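Local coordinates for protein cyclohexadienyl dehydratase (Synthetic construct, PDB 5JOS) that probably catalyses the dehydration, with decarboxylation, of prephenate and of arogenate in phenylalanine biosynthesis, using a reconstructed ancestral scaffold of the periplasmic solute-binding protein type, at residues T69-P72 with T73-S76; I129-P132 with D133-V136; G235-E238 with K239-K243. One frame throughout, in Å; residues are numbered along the deposited sequence.

All three contacts are local and none touches another: nearest atoms are about 28 Å apart between contacts 1 and 2, about 15 Å between 1 and 3, and about 17 Å between 2 and 3. Contacts 1 and 2 lie near the surface, each with a buried side, on opposite sides of the chain's centre. The first leads from strand 63-68 into helix 74-79 and relies on hydroxyls, waters and D77; the second leads from helix 126-129 into strand 135-138 and is closed by one backbone bond across the turn. Contact 3 lies closer to the centre, within helix 236-245, where regular backbone bonding accompanies buried L240 and Y237 on one flank and charged residues on another.

Contact 1 of 3, residues T69-P72 with T73-S76; sequences TTWP and TLMS
The backbone folds back at T70-T73, where T73 N donates to T70 O at 3.0 Å; the bond is bent, 139° at the hydrogen, and the donor sits well above the carbonyl plane. Beside it the two hydroxyls meet: T70 OG1 and T73 OG1 are hydrogen-bonded at 2.8 Å, and either may be the donor. Both hydroxyls stand between their own backbone N and carbonyl carbon (chi1 70° and 56°), which brings them together across the turn. T69 instead turns its OG1 away from its N, and this hydroxyl, like that of T73, bonds to the carboxylate of D77 one turn into the helix. On the buried side L74 spreads its two methyls: CD1 lies 3.8 Å from T69 CG2, while CD2 approaches W71 CZ3, in the six-membered ring, obliquely at 4.0 Å. The indole N-H, NE1, bonds to D32. Two waters extend the first turn, each donating to a carbonyl oxygen and accepting from an N-H: one joins W71 O to M75 N, the other P72 O to S76 N. With T73 at the N-cap position, this is a strand-to-helix connection of the periplasmic binding protein fold.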
loop_
_atom_site.group_PDB
_atom_site.type_symbol
_atom_site.label_atom_id
_atom_site.label_comp_id
_atom_site.label_asym_id
_atom_site.label_seq_id
_atom_site.Cartn_x
_atom_site.Cartn_y
_atom_site.Cartn_z
ATOM N N THR A 69 10.715 -3.391 -14.968
ATOM C CA THR A 69 11.883 -2.973 -14.234
ATOM C C THR A 69 12.011 -3.980 -13.063
ATOM O O THR A 69 11.147 -4.876 -12.896
ATOM C CB THR A 69 11.760 -1.485 -13.799
ATOM O OG1 THR A 69 12.989 -0.976 -13.256
ATOM C CG2 THR A 69 10.754 -1.334 -12.784
ATOM N N THR A 70 13.065 -3.835 -12.275
ATOM C CA THR A 70 13.329 -4.739 -11.157
ATOM C C THR A 70 13.714 -3.882 -9.955
ATOM O O THR A 70 14.118 -2.702 -10.103
ATOM C CB THR A 70 14.537 -5.656 -11.434
ATOM O OG1 THR A 70 15.706 -4.853 -11.401
ATOM C CG2 THR A 70 14.471 -6.373 -12.839
ATOM N N TRP A 71 13.669 -4.463 -8.762
ATOM C CA TRP A 71 13.953 -3.647 -7.594
ATOM C C TRP A 71 15.371 -3.070 -7.604
ATOM O O TRP A 71 15.519 -1.930 -7.228
ATOM C CB TRP A 71 13.591 -4.375 -6.269
ATOM C CG TRP A 71 12.103 -4.670 -6.235
ATOM C CD1 TRP A 71 11.490 -5.842 -6.623
ATOM C CD2 TRP A 71 11.073 -3.758 -5.957
ATOM N NE1 TRP A 71 10.148 -5.696 -6.546
ATOM C CE2 TRP A 71 9.855 -4.431 -6.158
ATOM C CE3 TRP A 71 11.044 -2.427 -5.533
ATOM C CZ2 TRP A 71 8.655 -3.831 -5.979
ATOM C CZ3 TRP A 71 9.860 -1.837 -5.403
ATOM C CH2 TRP A 71 8.658 -2.541 -5.599
ATOM N N PRO A 72 16.369 -3.826 -8.073
ATOM C CA PRO A 72 17.732 -3.388 -8.180
ATOM C C PRO A 72 17.944 -2.310 -9.225
ATOM O O PRO A 72 18.861 -1.595 -9.120
ATOM C CB PRO A 72 18.483 -4.660 -8.661
ATOM C CG PRO A 72 17.674 -5.759 -8.052
ATOM C CD PRO A 72 16.288 -5.287 -8.326
ATOM N N THR A 73 17.103 -2.183 -10.222
ATOM C CA THR A 73 17.331 -1.141 -11.229
ATOM C C THR A 73 16.229 -0.106 -11.251
ATOM O O THR A 73 16.169 0.726 -12.146
ATOM C CB THR A 73 17.348 -1.781 -12.618
ATOM O OG1 THR A 73 16.128 -2.481 -12.789
ATOM C CG2 THR A 73 18.535 -2.732 -12.755
ATOM N N LEU A 74 15.337 -0.144 -10.281
ATOM C CA LEU A 74 14.183 0.743 -10.321
ATOM C C LEU A 74 14.605 2.206 -10.385
ATOM O O LEU A 74 14.025 3.022 -11.118
ATOM C CB LEU A 74 13.424 0.573 -9.043
ATOM C CG LEU A 74 12.173 1.387 -8.809
ATOM C CD1 LEU A 74 11.098 0.999 -9.839
ATOM C CD2 LEU A 74 11.622 1.182 -7.396
ATOM N N MET A 75 15.576 2.558 -9.548
ATOM C CA MET A 75 15.908 3.953 -9.384
ATOM C C MET A 75 16.703 4.390 -10.589
ATOM O O MET A 75 16.460 5.492 -11.067
ATOM C CB MET A 75 16.696 4.234 -8.069
ATOM C CG MET A 75 15.944 3.893 -6.753
ATOM S SD MET A 75 14.224 4.587 -6.863
ATOM C CE MET A 75 14.701 6.315 -7.319
ATOM N N SER A 76 17.630 3.561 -11.072
ATOM C CA SER A 76 18.449 4.012 -12.216
ATOM C C SER A 76 17.621 4.012 -13.499
ATOM O O SER A 76 17.773 4.927 -14.296
ATOM C CB SER A 76 19.769 3.219 -12.361
ATOM O OG SER A 76 19.422 1.887 -12.505
HETATM O O HOH W 1 16.597 0.625 -7.638
HETATM O O HOH W 2 18.512 1.373 -9.404
#

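Contact 2 of 3, residues I129-P132 with D133-V136; sequences INRP and DVRV
A type I beta turn from R131 to V134 carries the chain out of helix 126-129 and into strand 135-138, with P132 and D133 at its two corners. Its closing bond runs from V134 N to R131 O, 3.0 Å long and 157° at the hydrogen. N130 centres an inverse gamma turn, marked by a weak bond from R131 N to I129 O (2.8 Å). That same I129 carbonyl oxygen faces the side chain of V134, whose CB comes to 3.4 Å from it, with both methyls close by. V134 CG2 also packs against R131 CB at 3.7 Å, whereas CG1 reaches only loosely toward I129 CG2 (4.5 Å). On the solvent side D133 lies alongside the P132 ring, pointing the same way: OD1 is 3.8 Å from P132 CD, and OD2 approaches R131 CB at 3.7 Å. The arginine chain bends at its second torsion (chi2 -67°) and leads its guanidinium away, leaving R131 NH1 and D133 OD2 5.4 Å apart, too far for a salt bridge. I129 and V134 both rest on F123, and V134 reaches V177 of the neighbouring strand. This is a helix-to-strand connection closed by a beta turn, feeding strand 135-138 into a mixed beta sheet.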
loop_
_atom_site.group_PDB
_atom_site.type_symbol
_atom_site.label_atom_id
_atom_site.label_comp_id
_atom_site.label_asym_id
_atom_site.label_seq_id
_atom_site.Cartn_x
_atom_site.Cartn_y
_atom_site.Cartn_z
ATOM N N ILE A 129 -8.639 -0.968 21.595
ATOM C CA ILE A 129 -7.737 -2.098 21.722
ATOM C C ILE A 129 -6.970 -2.031 23.035
ATOM O O ILE A 129 -6.765 -3.068 23.678
ATOM C CB ILE A 129 -6.794 -2.229 20.484
ATOM C CG1 ILE A 129 -7.647 -2.533 19.231
ATOM C CG2 ILE A 129 -5.746 -3.313 20.703
ATOM C CD1 ILE A 129 -6.973 -2.201 17.934
ATOM N N ASN A 130 -6.538 -0.837 23.405
ATOM C CA ASN A 130 -5.796 -0.629 24.615
ATOM C C ASN A 130 -6.731 -0.648 25.862
ATOM O O ASN A 130 -6.896 0.364 26.543
ATOM C CB ASN A 130 -5.114 0.712 24.496
ATOM C CG ASN A 130 -4.141 0.948 25.614
ATOM O OD1 ASN A 130 -3.521 0.035 26.140
ATOM N ND2 ASN A 130 -4.025 2.181 25.996
ATOM N N ARG A 131 -7.351 -1.795 26.138
ATOM C CA ARG A 131 -8.280 -1.981 27.290
ATOM C C ARG A 131 -7.878 -3.241 28.061
ATOM O O ARG A 131 -7.389 -4.204 27.460
ATOM C CB ARG A 131 -9.707 -2.217 26.824
ATOM C CG ARG A 131 -10.271 -1.104 26.018
ATOM C CD ARG A 131 -10.416 0.080 26.947
ATOM N NE ARG A 131 -11.170 1.138 26.310
ATOM C CZ ARG A 131 -12.466 1.061 26.047
ATOM N NH1 ARG A 131 -13.170 -0.027 26.372
ATOM N NH2 ARG A 131 -13.063 2.078 25.455
ATOM N N PRO A 132 -8.164 -3.279 29.370
ATOM C CA PRO A 132 -7.591 -4.358 30.208
ATOM C C PRO A 132 -8.192 -5.748 29.947
ATOM O O PRO A 132 -7.604 -6.772 30.252
ATOM C CB PRO A 132 -7.858 -3.889 31.649
ATOM C CG PRO A 132 -8.889 -2.803 31.545
ATOM C CD PRO A 132 -8.951 -2.283 30.140
ATOM N N ASP A 133 -9.369 -5.789 29.386
ATOM C CA ASP A 133 -9.968 -7.089 29.053
ATOM C C ASP A 133 -9.464 -7.610 27.659
ATOM O O ASP A 133 -9.828 -8.710 27.199
ATOM C CB ASP A 133 -11.467 -6.881 29.073
ATOM C CG ASP A 133 -11.809 -5.450 28.721
ATOM O OD1 ASP A 133 -11.967 -4.597 29.624
ATOM O OD2 ASP A 133 -11.773 -5.157 27.527
ATOM N N VAL A 134 -8.609 -6.866 26.975
ATOM C CA VAL A 134 -8.280 -7.245 25.573
ATOM C C VAL A 134 -7.018 -8.095 25.613
ATOM O O VAL A 134 -6.021 -7.657 26.175
ATOM C CB VAL A 134 -8.112 -6.003 24.671
ATOM C CG1 VAL A 134 -7.727 -6.445 23.247
ATOM C CG2 VAL A 134 -9.407 -5.171 24.676
ATOM N N ARG A 135 -7.078 -9.318 25.061
ATOM C CA ARG A 135 -5.919 -10.187 25.014
ATOM C C ARG A 135 -5.144 -9.992 23.707
ATOM O O ARG A 135 -5.610 -10.355 22.597
ATOM C CB ARG A 135 -6.308 -11.663 25.234
ATOM C CG ARG A 135 -6.808 -11.942 26.658
ATOM C CD ARG A 135 -7.574 -13.263 26.732
ATOM N NE ARG A 135 -8.578 -13.251 25.650
ATOM C CZ ARG A 135 -9.266 -14.306 25.196
ATOM N NH1 ARG A 135 -9.101 -15.495 25.728
ATOM N NH2 ARG A 135 -10.130 -14.176 24.195
ATOM N N VAL A 136 -3.964 -9.402 23.857
ATOM C CA VAL A 136 -3.102 -9.063 22.776
ATOM C C VAL A 136 -2.005 -10.046 22.623
ATOM O O VAL A 136 -1.387 -10.436 23.598
ATOM C CB VAL A 136 -2.464 -7.691 23.007
ATOM C CG1 VAL A 136 -1.415 -7.367 21.958
ATOM C CG2 VAL A 136 -3.539 -6.627 22.923
#

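Contact 3 of 3, residues G235-E238 with K239-K243; sequences GTYE and KLYEK
Y237 and L240 cross at an angle on the buried flank of helix 236-245, the leucine methyl CD1 meeting Y237 CD1 at 4.0 Å and CE1 at 4.1 Å, obliquely to the ring. Y241, one turn on from Y237, brings its ring atom CE1 within 4.4 Å of Y237 CD1. Its CG stands opposite its carbonyl carbon (chi1 -87°), and its CD1 passes 3.1 Å from Y237 O, a carbonyl that also accepts Y241 N at 2.8 Å, nearly straight at 165°. The phenol ends diverge to different partners: Y237 OH bonds to the hydroxyl of Y211, Y241 OH to the backbone oxygen of Y106. L240 and both tyrosines pack on helix 48-60. On another flank, K239 bends at chi2 and chi3 and folds its aliphatic chain back over the start of the helix, CD lying 3.3 Å from G235 O. The same oxygen takes the first backbone bond of the series, from K239 N. G235, at positive phi, ends helix 218-233 as the C-prime residue of a Schellman motif and stands at the N-cap position of helix 236-245: a Schellman-terminated helix followed directly by the next one, which is amphipathic and C-terminal.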
loop_
_atom_site.group_PDB
_atom_site.type_symbol
_atom_site.label_atom_id
_atom_site.label_comp_id
_atom_site.label_asym_id
_atom_site.label_seq_id
_atom_site.Cartn_x
_atom_site.Cartn_y
_atom_site.Cartn_z
ATOM N N GLY A 235 -14.507 7.118 -4.987
ATOM C CA GLY A 235 -14.699 5.780 -4.396
ATOM C C GLY A 235 -13.900 4.707 -5.091
ATOM O O GLY A 235 -14.006 3.538 -4.741
ATOM N N THR A 236 -13.074 5.093 -6.053
ATOM C CA THR A 236 -12.356 4.100 -6.814
ATOM C C THR A 236 -11.310 3.404 -5.938
ATOM O O THR A 236 -11.125 2.208 -6.085
ATOM C CB THR A 236 -11.678 4.740 -8.038
ATOM O OG1 THR A 236 -12.612 5.656 -8.596
ATOM C CG2 THR A 236 -11.273 3.659 -9.064
ATOM N N TYR A 237 -10.624 4.110 -5.040
ATOM C CA TYR A 237 -9.673 3.386 -4.198
ATOM C C TYR A 237 -10.412 2.417 -3.230
ATOM O O TYR A 237 -9.877 1.341 -2.915
ATOM C CB TYR A 237 -8.678 4.251 -3.421
ATOM C CG TYR A 237 -7.448 4.591 -4.261
ATOM C CD1 TYR A 237 -6.464 3.660 -4.481
ATOM C CD2 TYR A 237 -7.315 5.810 -4.908
ATOM C CE1 TYR A 237 -5.375 3.905 -5.296
ATOM C CE2 TYR A 237 -6.199 6.059 -5.744
ATOM C CZ TYR A 237 -5.229 5.108 -5.906
ATOM O OH TYR A 237 -4.073 5.269 -6.635
ATOM N N GLU A 238 -11.577 2.777 -2.763
ATOM C CA GLU A 238 -12.309 1.870 -1.893
ATOM C C GLU A 238 -12.558 0.534 -2.610
ATOM O O GLU A 238 -12.383 -0.512 -2.029
ATOM C CB GLU A 238 -13.669 2.441 -1.505
ATOM C CG GLU A 238 -13.601 3.439 -0.404
ATOM C CD GLU A 238 -14.912 4.189 -0.231
ATOM O OE1 GLU A 238 -14.833 5.403 0.076
ATOM O OE2 GLU A 238 -16.010 3.591 -0.430
ATOM N N LYS A 239 -12.979 0.599 -3.874
ATOM C CA LYS A 239 -13.322 -0.610 -4.646
ATOM C C LYS A 239 -12.066 -1.427 -4.904
ATOM O O LYS A 239 -12.066 -2.628 -4.843
ATOM C CB LYS A 239 -13.947 -0.242 -5.991
ATOM C CG LYS A 239 -15.440 -0.294 -5.953
ATOM C CD LYS A 239 -16.052 0.999 -5.458
ATOM C CE LYS A 239 -17.229 1.372 -6.351
ATOM N NZ LYS A 239 -17.724 2.754 -6.077
ATOM N N LEU A 240 -10.979 -0.751 -5.151
ATOM C CA LEU A 240 -9.714 -1.417 -5.304
ATOM C C LEU A 240 -9.237 -2.105 -4.040
ATOM O O LEU A 240 -8.680 -3.215 -4.090
ATOM C CB LEU A 240 -8.650 -0.408 -5.733
ATOM C CG LEU A 240 -8.787 0.144 -7.154
ATOM C CD1 LEU A 240 -7.681 1.203 -7.365
ATOM C CD2 LEU A 240 -8.587 -1.002 -8.113
ATOM N N TYR A 241 -9.388 -1.435 -2.900
ATOM C CA TYR A 241 -9.062 -2.075 -1.606
ATOM C C TYR A 241 -9.888 -3.327 -1.429
ATOM O O TYR A 241 -9.425 -4.410 -1.036
ATOM C CB TYR A 241 -9.388 -1.137 -0.443
ATOM C CG TYR A 241 -8.272 -0.173 -0.057
ATOM C CD1 TYR A 241 -7.561 0.500 -1.017
ATOM C CD2 TYR A 241 -7.968 0.093 1.298
ATOM C CE1 TYR A 241 -6.567 1.398 -0.692
ATOM C CE2 TYR A 241 -6.947 1.004 1.636
ATOM C CZ TYR A 241 -6.292 1.661 0.629
ATOM O OH TYR A 241 -5.271 2.560 0.893
ATOM N N GLU A 242 -11.145 -3.203 -1.758
ATOM C CA GLU A 242 -11.990 -4.331 -1.610
ATOM C C GLU A 242 -11.571 -5.501 -2.530
ATOM O O GLU A 242 -11.381 -6.647 -2.081
ATOM C CB GLU A 242 -13.375 -3.837 -1.897
ATOM C CG GLU A 242 -14.420 -4.859 -1.866
ATOM C CD GLU A 242 -15.726 -4.141 -2.053
ATOM O OE1 GLU A 242 -16.341 -4.311 -3.111
ATOM O OE2 GLU A 242 -16.055 -3.301 -1.188
ATOM N N LYS A 243 -11.455 -5.194 -3.811
ATOM C CA LYS A 243 -11.108 -6.170 -4.827
ATOM C C LYS A 243 -9.739 -6.844 -4.538
ATOM O O LYS A 243 -9.624 -8.063 -4.558
ATOM C CB LYS A 243 -11.073 -5.486 -6.188
ATOM C CG LYS A 243 -10.633 -6.381 -7.326
ATOM C CD LYS A 243 -10.594 -5.667 -8.679
ATOM C CE LYS A 243 -10.129 -6.678 -9.725
ATOM N NZ LYS A 243 -9.793 -6.076 -11.069
#